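Local coordinates for protein beta-galactosidase (Bacillus circulans subsp. alkalophilus, PDB 3TTY) that hydrolyses terminal beta-D-galactose residues from beta-galactosides, as a TIM-barrel glycoside hydrolase that binds galactose in its pocket, at residues K22-M25 / E26-R30. Residues are numbered along the deposited sequence; the frame is centred on the assembly and turned at random.
Sequences KATM and EEDMR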
ATOM      1  N   LYS A  22      -1.186  17.583  43.168  1.00 18.68           N
ATOM      2  CA  LYS A  22      -2.322  17.882  44.045  1.00 23.67           C
ATOM      3  C   LYS A  22      -3.029  19.198  43.726  1.00 23.35           C
ATOM      4  O   LYS A  22      -4.264  19.269  43.735  1.00 23.76           O
ATOM      5  CB  LYS A  22      -1.920  17.801  45.518  1.00 26.00           C
ATOM      6  CG  LYS A  22      -1.467  16.408  45.892  1.00 25.50           C
ATOM      7  CD  LYS A  22      -1.613  16.127  47.366  1.00 32.88           C
ATOM      8  CE  LYS A  22      -1.951  14.660  47.557  1.00 34.34           C
ATOM      9  NZ  LYS A  22      -1.554  14.179  48.895  1.00 37.91           N
ATOM     10  N   ALA A  23      -2.253  20.234  43.438  1.00 21.55           N
ATOM     11  CA  ALA A  23      -2.837  21.515  43.082  1.00 22.80           C
ATOM     12  C   ALA A  23      -3.801  21.365  41.889  1.00 23.34           C
ATOM     13  O   ALA A  23      -4.944  21.835  41.944  1.00 20.48           O
ATOM     14  CB  ALA A  23      -1.746  22.559  42.799  1.00 19.96           C
ATOM     15  N   THR A  24      -3.373  20.698  40.819  1.00 19.26           N
ATOM     16  CA  THR A  24      -4.292  20.582  39.693  1.00 22.99           C
ATOM     17  C   THR A  24      -5.523  19.761  40.079  1.00 18.66           C
ATOM     18  O   THR A  24      -6.627  20.019  39.625  1.00 20.90           O
ATOM     19  CB  THR A  24      -3.628  20.103  38.358  1.00 27.10           C
ATOM     20  OG1 THR A  24      -4.337  18.976  37.822  1.00 23.42           O
ATOM     21  CG2 THR A  24      -2.186  19.782  38.536  1.00 17.43           C
ATOM     22  N   MET A  25      -5.321  18.807  40.966  1.00 18.59           N
ATOM     23  CA  MET A  25      -6.411  18.006  41.477  1.00 19.54           C
ATOM     24  C   MET A  25      -7.469  18.863  42.178  1.00 24.59           C
ATOM     25  O   MET A  25      -8.668  18.580  42.068  1.00 24.79           O
ATOM     26  CB  MET A  25      -5.863  16.930  42.404  1.00 15.36           C
ATOM     27  CG  MET A  25      -6.823  15.811  42.635  1.00 28.44           C
ATOM     28  SD  MET A  25      -6.002  14.270  43.070  1.00 32.20           S
ATOM     29  CE  MET A  25      -7.465  13.261  43.140  1.00 26.08           C
ATOM     30  N   GLU A  26      -7.041  19.915  42.882  1.00 22.12           N
ATOM     31  CA  GLU A  26      -8.000  20.848  43.476  1.00 21.95           C
ATOM     32  C   GLU A  26      -8.826  21.559  42.399  1.00 22.53           C
ATOM     33  O   GLU A  26     -10.036  21.724  42.540  1.00 23.50           O
ATOM     34  CB  GLU A  26      -7.308  21.871  44.385  1.00 23.96           C
ATOM     35  CG  GLU A  26      -6.745  21.284  45.669  1.00 23.90           C
ATOM     36  CD  GLU A  26      -7.795  20.538  46.484  1.00 27.98           C
ATOM     37  OE1 GLU A  26      -7.566  19.350  46.812  1.00 25.13           O
ATOM     38  OE2 GLU A  26      -8.844  21.143  46.796  1.00 24.92           O
ATOM     39  N   GLU A  27      -8.176  21.970  41.317  1.00 23.73           N
ATOM     40  CA  GLU A  27      -8.900  22.549  40.192  1.00 20.71           C
ATOM     41  C   GLU A  27      -9.831  21.524  39.533  1.00 21.62           C
ATOM     42  O   GLU A  27     -10.933  21.870  39.121  1.00 23.53           O
ATOM     43  CB  GLU A  27      -7.938  23.149  39.167  1.00 21.50           C
ATOM     44  CG  GLU A  27      -7.432  24.526  39.542  1.00 24.79           C
ATOM     45  CD  GLU A  27      -8.572  25.482  39.862  1.00 26.40           C
ATOM     46  OE1 GLU A  27      -8.764  25.786  41.060  1.00 30.69           O
ATOM     47  OE2 GLU A  27      -9.277  25.918  38.925  1.00 21.55           O
ATOM     48  N   ASP A  28      -9.395  20.271  39.429  1.00 16.68           N
ATOM     49  CA  ASP A  28     -10.257  19.230  38.864  1.00 23.52           C
ATOM     50  C   ASP A  28     -11.560  19.122  39.649  1.00 19.67           C
ATOM     51  O   ASP A  28     -12.635  19.183  39.067  1.00 19.85           O
ATOM     52  CB  ASP A  28      -9.568  17.854  38.835  1.00 19.32           C
ATOM     53  CG  ASP A  28      -8.310  17.837  37.992  1.00 20.32           C
ATOM     54  OD1 ASP A  28      -8.196  18.636  37.039  1.00 18.61           O
ATOM     55  OD2 ASP A  28      -7.432  17.006  38.289  1.00 19.25           O
ATOM     56  N   MET A  29     -11.461  18.947  40.969  1.00 20.03           N
ATOM     57  CA  MET A  29     -12.650  18.807  41.813  1.00 17.92           C
ATOM     58  C   MET A  29     -13.577  19.996  41.617  1.00 20.75           C
ATOM     59  O   MET A  29     -14.791  19.828  41.471  1.00 18.62           O
ATOM     60  CB  MET A  29     -12.287  18.693  43.304  1.00 19.03           C
ATOM     61  CG  MET A  29     -11.452  17.476  43.699  1.00 19.64           C
ATOM     62  SD  MET A  29     -12.095  15.905  43.059  1.00 21.84           S
ATOM     63  CE  MET A  29     -10.978  15.657  41.677  1.00 17.76           C
ATOM     64  N   ARG A  30     -12.999  21.199  41.626  1.00 19.91           N
ATOM     65  CA  ARG A  30     -13.783  22.418  41.490  1.00 23.62           C
ATOM     66  C   ARG A  30     -14.541  22.407  40.160  1.00 21.42           C
ATOM     67  O   ARG A  30     -15.743  22.649  40.128  1.00 20.82           O
ATOM     68  CB  ARG A  30     -12.903  23.676  41.618  1.00 22.10           C
ATOM     69  CG  ARG A  30     -13.685  24.987  41.494  1.00 22.88           C
ATOM     70  CD  ARG A  30     -12.792  26.243  41.515  1.00 23.00           C
ATOM     71  NE  ARG A  30     -11.999  26.358  40.290  1.00 26.15           N
ATOM     72  CZ  ARG A  30     -12.474  26.809  39.132  1.00 21.52           C
ATOM     73  NH1 ARG A  30     -13.742  27.192  39.031  1.00 22.42           N
ATOM     74  NH2 ARG A  30     -11.684  26.866  38.072  1.00 18.10           N
TER
HETATM   75  O   HOH W   1      -5.365  18.254  46.178  1.00 30.60           O
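Met25 and Met29 sit one turn apart on helix 22-35, the first helix of the TIM barrel. This helix is the crossover of the beta-alpha-beta unit that joins strands 10-14 and 39-42. Its backbone holds in the usual i to i+4 way: Met29 N donates almost straight to Met25 O at 3.0 Å. The two methionines differ in shape. With CG anti to the backbone N (chi1 -162°), Met25 runs out extended, whereas Met29 bends at chi2 and chi3, and its CE ends 4.3 Å from Met25 CG. Both side chains pack on helix 60-71, where Arg68 touches each of them, and both touch Tyr15.

The side chains of Thr24 and Asp28 run alongside each other in the same direction. Thr24 OG1 is 3.7 Å from Asp28 OD2, and this buried hydroxyl has no partner in the model. The Asp28 carboxylate is buried too, but it is satisfied: OD1 forms a salt bridge with Arg348 and OD2 a hydrogen bond with Tyr15.

Lys22 and Glu26 are linked through a water, which donates to Lys22 O at 2.9 Å and also to Glu26 OE1. Their charged ends go to other residues: Glu26 pairs with Arg68 and Lys22 with Asp64, both on helix 60-71.

Arg30 grips Glu27 side-on, with NE and NH2 both on the single atom OE2. Glu27 bends at chi2 (-53°), which brings its carboxylate to the edge of the guanidinium, in plane. Arg30 NE reaches Glu27 OE2 at 3.1 Å, on the syn side but 29° out of the carboxylate plane. Replacing Glu27 with an alanine would probably cost Arg30 this carboxylate and let its guanidinium turn more freely. The shorter bond, from Arg30 NH2 to the syn lone pair of Glu27 OE2, measures 2.7 Å.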